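Local coordinates for putative uncharacterized protein (Thermococcus onnurineus, PDB 3UEB) that is of unknown function, belongs to the UPF0440 (DUF3194) family and forms a two-chain assembly whose beta-sheet runs on from one subunit into the other, at residues 18-28 with 54-64. Numbering follows the deposited sequence.
Sequences LSEEQLIEIGE and MRINREETLDL
Arg58 reaches from the hairpin loop to the start of the helix and closes on the carbonyl of Leu18 with two nitrogens. Its NH1 lies 2.7 Å from Leu18 O, in the carbonyl plane, while NH2, 2.9 Å from Leu18 O, is tilted from that plane; the oxygen itself sits in the guanidinium plane. A second, side-on grip fixes the rotation of the group: NE donates almost straight (171°) to Asp63 OD2 in a salt bridge, NH2 donates to Asp63 OD1, and both carboxylate oxygens are met from above their plane. A bend at chi3 (-69°) turns the guanidinium back toward Asp63. Right after Leu18, Ser19 takes the N-cap position and forms a capping box with Gln22: Ser19 N donates to Gln22 OE1, and the return bond from Gln22 N to Ser19 OG is weak.

Van der Waals contacts join helix and sheet. The methyls of Leu23 pack against the Arg58-Asp63 salt bridge, CD2 standing 3.9 Å from Asp63 CG, and Leu23 CD2 also meets Ile56 CG2 at 4.0 Å. Gly27 has no side chain, and Leu64 CD2 rests directly on its backbone, 3.6 Å from Gly27 CA, with Met54 SD 3.7 Å from Gly27 C. Met54 then bends at chi3 (78°), laying CE 3.6 Å from Glu28 CG.

Helix residues 20-28 run nearly antiparallel to strand residues 54-56, placing the start of helix 20-41 on one face of the three-stranded antiparallel sheet, the helix-on-sheet packing of an alpha+beta fold. Leu18 and Ile26 also touch helix 80-104, whereas residues 54-56 pair antiparallel with a strand of the second subunit.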
ATOM      1  N   LEU A  18       8.437 -14.618  11.118  1.00 27.65           N
ATOM      2  CA  LEU A  18       7.084 -14.079  11.219  1.00 28.23           C
ATOM      3  C   LEU A  18       6.022 -14.961  10.559  1.00 28.63           C
ATOM      4  O   LEU A  18       6.284 -15.632   9.559  1.00 28.01           O
ATOM      5  CB  LEU A  18       7.018 -12.681  10.589  1.00 28.99           C
ATOM      6  CG  LEU A  18       7.934 -11.581  11.130  1.00 27.22           C
ATOM      7  CD1 LEU A  18       7.526 -10.250  10.514  1.00 28.88           C
ATOM      8  CD2 LEU A  18       7.828 -11.506  12.650  1.00 28.59           C
ATOM      9  N   SER A  19       4.825 -14.958  11.135  1.00 27.74           N
ATOM     10  CA  SER A  19       3.699 -15.713  10.592  1.00 28.94           C
ATOM     11  C   SER A  19       3.203 -14.886   9.410  1.00 29.87           C
ATOM     12  O   SER A  19       3.486 -13.689   9.337  1.00 29.10           O
ATOM     13  CB  SER A  19       2.583 -15.817  11.634  1.00 27.28           C
ATOM     14  OG  SER A  19       2.096 -14.524  11.970  1.00 26.69           O
ATOM     15  N   GLU A  20       2.459 -15.498   8.495  1.00 31.62           N
ATOM     16  CA  GLU A  20       1.971 -14.750   7.337  1.00 34.43           C
ATOM     17  C   GLU A  20       1.165 -13.510   7.736  1.00 34.77           C
ATOM     18  O   GLU A  20       1.177 -12.501   7.029  1.00 33.38           O
ATOM     19  CB  GLU A  20       1.168 -15.672   6.402  1.00 35.72           C
ATOM     20  CG  GLU A  20       2.081 -16.635   5.621  1.00 37.45           C
ATOM     21  CD  GLU A  20       1.328 -17.643   4.767  1.00 39.15           C
ATOM     22  OE1 GLU A  20       0.508 -18.400   5.329  1.00 39.85           O
ATOM     23  OE2 GLU A  20       1.564 -17.686   3.534  1.00 39.56           O
ATOM     24  N   GLU A  21       0.497 -13.575   8.883  1.00 33.96           N
ATOM     25  CA  GLU A  21      -0.279 -12.436   9.362  1.00 34.18           C
ATOM     26  C   GLU A  21       0.639 -11.264   9.725  1.00 33.82           C
ATOM     27  O   GLU A  21       0.397 -10.120   9.326  1.00 32.39           O
ATOM     28  CB  GLU A  21      -1.112 -12.838  10.579  1.00 35.25           C
ATOM     29  CG  GLU A  21      -1.661 -11.661  11.359  1.00 39.04           C
ATOM     30  CD  GLU A  21      -2.594 -12.085  12.474  1.00 42.27           C
ATOM     31  OE1 GLU A  21      -2.199 -12.938  13.297  1.00 45.19           O
ATOM     32  OE2 GLU A  21      -3.725 -11.562  12.532  1.00 43.11           O
ATOM     33  N   GLN A  22       1.692 -11.550  10.489  1.00 32.53           N
ATOM     34  CA  GLN A  22       2.632 -10.511  10.888  1.00 30.87           C
ATOM     35  C   GLN A  22       3.337  -9.960   9.652  1.00 29.10           C
ATOM     36  O   GLN A  22       3.864  -8.853   9.666  1.00 29.10           O
ATOM     37  CB  GLN A  22       3.651 -11.073  11.881  1.00 31.50           C
ATOM     38  CG  GLN A  22       3.017 -11.654  13.137  1.00 32.92           C
ATOM     39  CD  GLN A  22       4.027 -12.331  14.035  1.00 32.00           C
ATOM     40  OE1 GLN A  22       4.908 -13.046  13.561  1.00 32.77           O
ATOM     41  NE2 GLN A  22       3.898 -12.122  15.338  1.00 32.81           N
ATOM     42  N   LEU A  23       3.334 -10.742   8.581  1.00 27.16           N
ATOM     43  CA  LEU A  23       3.955 -10.331   7.332  1.00 27.80           C
ATOM     44  C   LEU A  23       3.146  -9.173   6.741  1.00 28.11           C
ATOM     45  O   LEU A  23       3.711  -8.208   6.217  1.00 26.91           O
ATOM     46  CB  LEU A  23       3.979 -11.513   6.363  1.00 28.41           C
ATOM     47  CG  LEU A  23       5.150 -11.633   5.391  1.00 29.42           C
ATOM     48  CD1 LEU A  23       6.476 -11.621   6.162  1.00 31.16           C
ATOM     49  CD2 LEU A  23       5.007 -12.929   4.615  1.00 27.03           C
ATOM     50  N   ILE A  24       1.823  -9.283   6.821  1.00 28.83           N
ATOM     51  CA  ILE A  24       0.921  -8.243   6.320  1.00 30.09           C
ATOM     52  C   ILE A  24       1.156  -6.969   7.128  1.00 30.39           C
ATOM     53  O   ILE A  24       1.295  -5.879   6.571  1.00 30.01           O
ATOM     54  CB  ILE A  24      -0.578  -8.672   6.463  1.00 31.39           C
ATOM     55  CG1 ILE A  24      -0.999  -9.533   5.270  1.00 33.04           C
ATOM     56  CG2 ILE A  24      -1.486  -7.451   6.567  1.00 29.91           C
ATOM     57  CD1 ILE A  24      -0.301 -10.867   5.195  1.00 37.45           C
ATOM     58  N   GLU A  25       1.201  -7.123   8.446  1.00 29.75           N
ATOM     59  CA  GLU A  25       1.423  -6.002   9.349  1.00 30.71           C
ATOM     60  C   GLU A  25       2.732  -5.274   9.016  1.00 29.30           C
ATOM     61  O   GLU A  25       2.779  -4.044   8.973  1.00 26.99           O
ATOM     62  CB  GLU A  25       1.478  -6.511  10.789  1.00 32.58           C
ATOM     63  CG  GLU A  25       1.489  -5.428  11.845  1.00 35.05           C
ATOM     64  CD  GLU A  25       1.891  -5.969  13.205  1.00 38.65           C
ATOM     65  OE1 GLU A  25       1.438  -7.077  13.569  1.00 40.07           O
ATOM     66  OE2 GLU A  25       2.659  -5.286  13.913  1.00 40.17           O
ATOM     67  N   ILE A  26       3.796  -6.041   8.792  1.00 25.92           N
ATOM     68  CA  ILE A  26       5.089  -5.454   8.474  1.00 24.56           C
ATOM     69  C   ILE A  26       5.069  -4.823   7.087  1.00 24.09           C
ATOM     70  O   ILE A  26       5.641  -3.757   6.874  1.00 25.26           O
ATOM     71  CB  ILE A  26       6.217  -6.510   8.542  1.00 25.19           C
ATOM     72  CG1 ILE A  26       6.393  -6.977   9.989  1.00 24.35           C
ATOM     73  CG2 ILE A  26       7.525  -5.921   8.003  1.00 23.76           C
ATOM     74  CD1 ILE A  26       6.786  -5.868  10.949  1.00 23.41           C
ATOM     75  N   GLY A  27       4.406  -5.487   6.148  1.00 23.34           N
ATOM     76  CA  GLY A  27       4.306  -4.955   4.804  1.00 24.86           C
ATOM     77  C   GLY A  27       3.648  -3.590   4.874  1.00 24.90           C
ATOM     78  O   GLY A  27       4.085  -2.643   4.217  1.00 23.32           O
ATOM     79  N   GLU A  28       2.596  -3.486   5.683  1.00 23.56           N
ATOM     80  CA  GLU A  28       1.882  -2.227   5.849  1.00 23.42           C
ATOM     81  C   GLU A  28       2.768  -1.192   6.545  1.00 22.51           C
ATOM     82  O   GLU A  28       2.798  -0.026   6.156  1.00 22.06           O
ATOM     83  CB  GLU A  28       0.604  -2.445   6.665  1.00 22.64           C
ATOM     84  CG  GLU A  28      -0.476  -3.231   5.944  1.00 24.96           C
ATOM     85  CD  GLU A  28      -1.681  -3.523   6.829  1.00 26.25           C
ATOM     86  OE1 GLU A  28      -2.666  -4.098   6.324  1.00 27.74           O
ATOM     87  OE2 GLU A  28      -1.645  -3.182   8.028  1.00 27.39           O
ATOM     88  N   MET A  54       2.981  -3.024  -1.982  1.00 23.28           N
ATOM     89  CA  MET A  54       3.439  -4.052  -1.058  1.00 23.60           C
ATOM     90  C   MET A  54       2.939  -5.357  -1.668  1.00 24.73           C
ATOM     91  O   MET A  54       1.781  -5.457  -2.092  1.00 22.37           O
ATOM     92  CB  MET A  54       2.880  -3.871   0.362  1.00 23.32           C
ATOM     93  CG  MET A  54       1.467  -4.396   0.604  1.00 24.98           C
ATOM     94  SD  MET A  54       1.050  -4.377   2.356  1.00 19.84           S
ATOM     95  CE  MET A  54       0.692  -2.658   2.536  1.00 26.26           C
ATOM     96  N   ARG A  55       3.828  -6.340  -1.745  1.00 25.35           N
ATOM     97  CA  ARG A  55       3.486  -7.640  -2.295  1.00 28.19           C
ATOM     98  C   ARG A  55       3.840  -8.722  -1.278  1.00 28.40           C
ATOM     99  O   ARG A  55       4.998  -8.856  -0.888  1.00 27.60           O
ATOM    100  CB  ARG A  55       4.258  -7.888  -3.596  1.00 30.47           C
ATOM    101  CG  ARG A  55       4.033  -9.278  -4.186  1.00 35.22           C
ATOM    102  CD  ARG A  55       4.992  -9.585  -5.334  1.00 39.60           C
ATOM    103  NE  ARG A  55       4.757 -10.912  -5.902  1.00 42.52           N
ATOM    104  CZ  ARG A  55       5.558 -11.509  -6.784  1.00 44.61           C
ATOM    105  NH1 ARG A  55       5.256 -12.717  -7.247  1.00 44.49           N
ATOM    106  NH2 ARG A  55       6.665 -10.902  -7.199  1.00 43.90           N
ATOM    107  N   ILE A  56       2.843  -9.483  -0.839  1.00 28.79           N
ATOM    108  CA  ILE A  56       3.085 -10.554   0.122  1.00 29.40           C
ATOM    109  C   ILE A  56       2.897 -11.899  -0.572  1.00 29.12           C
ATOM    110  O   ILE A  56       1.825 -12.204  -1.098  1.00 28.65           O
ATOM    111  CB  ILE A  56       2.135 -10.458   1.351  1.00 30.47           C
ATOM    112  CG1 ILE A  56       2.584  -9.325   2.287  1.00 30.95           C
ATOM    113  CG2 ILE A  56       2.148 -11.770   2.131  1.00 29.78           C
ATOM    114  CD1 ILE A  56       2.341  -7.930   1.758  1.00 31.79           C
ATOM    115  N   ASN A  57       3.954 -12.700  -0.577  1.00 28.96           N
ATOM    116  CA  ASN A  57       3.914 -14.004  -1.219  1.00 28.43           C
ATOM    117  C   ASN A  57       5.039 -14.866  -0.650  1.00 28.73           C
ATOM    118  O   ASN A  57       6.138 -14.920  -1.206  1.00 29.47           O
ATOM    119  CB  ASN A  57       4.093 -13.841  -2.731  1.00 25.31           C
ATOM    120  CG  ASN A  57       3.878 -15.136  -3.488  1.00 26.69           C
ATOM    121  OD1 ASN A  57       4.135 -16.229  -2.966  1.00 24.71           O
ATOM    122  ND2 ASN A  57       3.417 -15.023  -4.732  1.00 22.94           N
ATOM    123  N   ARG A  58       4.757 -15.541   0.458  1.00 28.69           N
ATOM    124  CA  ARG A  58       5.746 -16.389   1.108  1.00 30.24           C
ATOM    125  C   ARG A  58       6.201 -17.601   0.291  1.00 30.60           C
ATOM    126  O   ARG A  58       7.337 -18.047   0.417  1.00 29.18           O
ATOM    127  CB  ARG A  58       5.215 -16.858   2.466  1.00 30.57           C
ATOM    128  CG  ARG A  58       6.076 -17.936   3.120  1.00 33.76           C
ATOM    129  CD  ARG A  58       5.983 -17.881   4.640  1.00 35.40           C
ATOM    130  NE  ARG A  58       6.624 -16.683   5.180  1.00 35.43           N
ATOM    131  CZ  ARG A  58       6.573 -16.326   6.460  1.00 38.62           C
ATOM    132  NH1 ARG A  58       5.903 -17.071   7.333  1.00 38.03           N
ATOM    133  NH2 ARG A  58       7.204 -15.234   6.875  1.00 36.48           N
ATOM    134  N   GLU A  59       5.331 -18.133  -0.557  1.00 32.89           N
ATOM    135  CA  GLU A  59       5.706 -19.305  -1.333  1.00 34.84           C
ATOM    136  C   GLU A  59       6.518 -19.095  -2.604  1.00 34.62           C
ATOM    137  O   GLU A  59       7.176 -20.025  -3.066  1.00 34.62           O
ATOM    138  CB  GLU A  59       4.466 -20.137  -1.647  1.00 36.81           C
ATOM    139  CG  GLU A  59       3.965 -20.906  -0.433  1.00 41.47           C
ATOM    140  CD  GLU A  59       3.612 -22.338  -0.760  1.00 41.96           C
ATOM    141  OE1 GLU A  59       2.595 -22.548  -1.455  1.00 43.17           O
ATOM    142  OE2 GLU A  59       4.356 -23.252  -0.332  1.00 45.11           O
ATOM    143  N   GLU A  60       6.503 -17.888  -3.167  1.00 33.41           N
ATOM    144  CA  GLU A  60       7.257 -17.645  -4.397  1.00 32.39           C
ATOM    145  C   GLU A  60       8.291 -16.520  -4.316  1.00 31.49           C
ATOM    146  O   GLU A  60       9.010 -16.272  -5.282  1.00 32.53           O
ATOM    147  CB  GLU A  60       6.286 -17.368  -5.554  1.00 34.09           C
ATOM    148  CG  GLU A  60       5.325 -18.519  -5.862  1.00 34.67           C
ATOM    149  CD  GLU A  60       4.214 -18.118  -6.828  1.00 36.73           C
ATOM    150  OE1 GLU A  60       3.401 -17.233  -6.480  1.00 37.83           O
ATOM    151  OE2 GLU A  60       4.149 -18.686  -7.939  1.00 39.22           O
ATOM    152  N   THR A  61       8.373 -15.839  -3.177  1.00 29.28           N
ATOM    153  CA  THR A  61       9.344 -14.751  -3.017  1.00 27.22           C
ATOM    154  C   THR A  61      10.018 -14.857  -1.649  1.00 26.02           C
ATOM    155  O   THR A  61       9.768 -15.801  -0.897  1.00 25.65           O
ATOM    156  CB  THR A  61       8.668 -13.339  -3.112  1.00 27.02           C
ATOM    157  OG1 THR A  61       7.942 -13.059  -1.909  1.00 24.26           O
ATOM    158  CG2 THR A  61       7.711 -13.276  -4.281  1.00 26.96           C
ATOM    159  N   LEU A  62      10.871 -13.890  -1.329  1.00 23.58           N
ATOM    160  CA  LEU A  62      11.534 -13.883  -0.036  1.00 24.97           C
ATOM    161  C   LEU A  62      10.472 -13.746   1.054  1.00 25.18           C
ATOM    162  O   LEU A  62      10.674 -14.187   2.182  1.00 24.15           O
ATOM    163  CB  LEU A  62      12.526 -12.719   0.050  1.00 26.10           C
ATOM    164  CG  LEU A  62      14.001 -13.068  -0.188  1.00 29.18           C
ATOM    165  CD1 LEU A  62      14.182 -13.683  -1.566  1.00 28.14           C
ATOM    166  CD2 LEU A  62      14.847 -11.809  -0.044  1.00 30.55           C
ATOM    167  N   ASP A  63       9.344 -13.134   0.692  1.00 24.16           N
ATOM    168  CA  ASP A  63       8.204 -12.920   1.586  1.00 24.49           C
ATOM    169  C   ASP A  63       7.505 -11.618   1.256  1.00 24.99           C
ATOM    170  O   ASP A  63       6.324 -11.602   0.897  1.00 26.65           O
ATOM    171  CB  ASP A  63       8.629 -12.859   3.059  1.00 23.32           C
ATOM    172  CG  ASP A  63       8.619 -14.219   3.729  1.00 23.87           C
ATOM    173  OD1 ASP A  63       9.140 -14.317   4.861  1.00 20.75           O
ATOM    174  OD2 ASP A  63       8.086 -15.179   3.128  1.00 22.37           O
ATOM    175  N   LEU A  64       8.246 -10.526   1.390  1.00 22.31           N
ATOM    176  CA  LEU A  64       7.704  -9.211   1.141  1.00 20.86           C
ATOM    177  C   LEU A  64       8.499  -8.457   0.096  1.00 21.34           C
ATOM    178  O   LEU A  64       9.731  -8.512   0.064  1.00 20.40           O
ATOM    179  CB  LEU A  64       7.675  -8.412   2.449  1.00 19.70           C
ATOM    180  CG  LEU A  64       7.245  -6.941   2.393  1.00 19.36           C
ATOM    181  CD1 LEU A  64       5.781  -6.817   1.937  1.00 18.53           C
ATOM    182  CD2 LEU A  64       7.419  -6.336   3.774  1.00 17.62           C
TER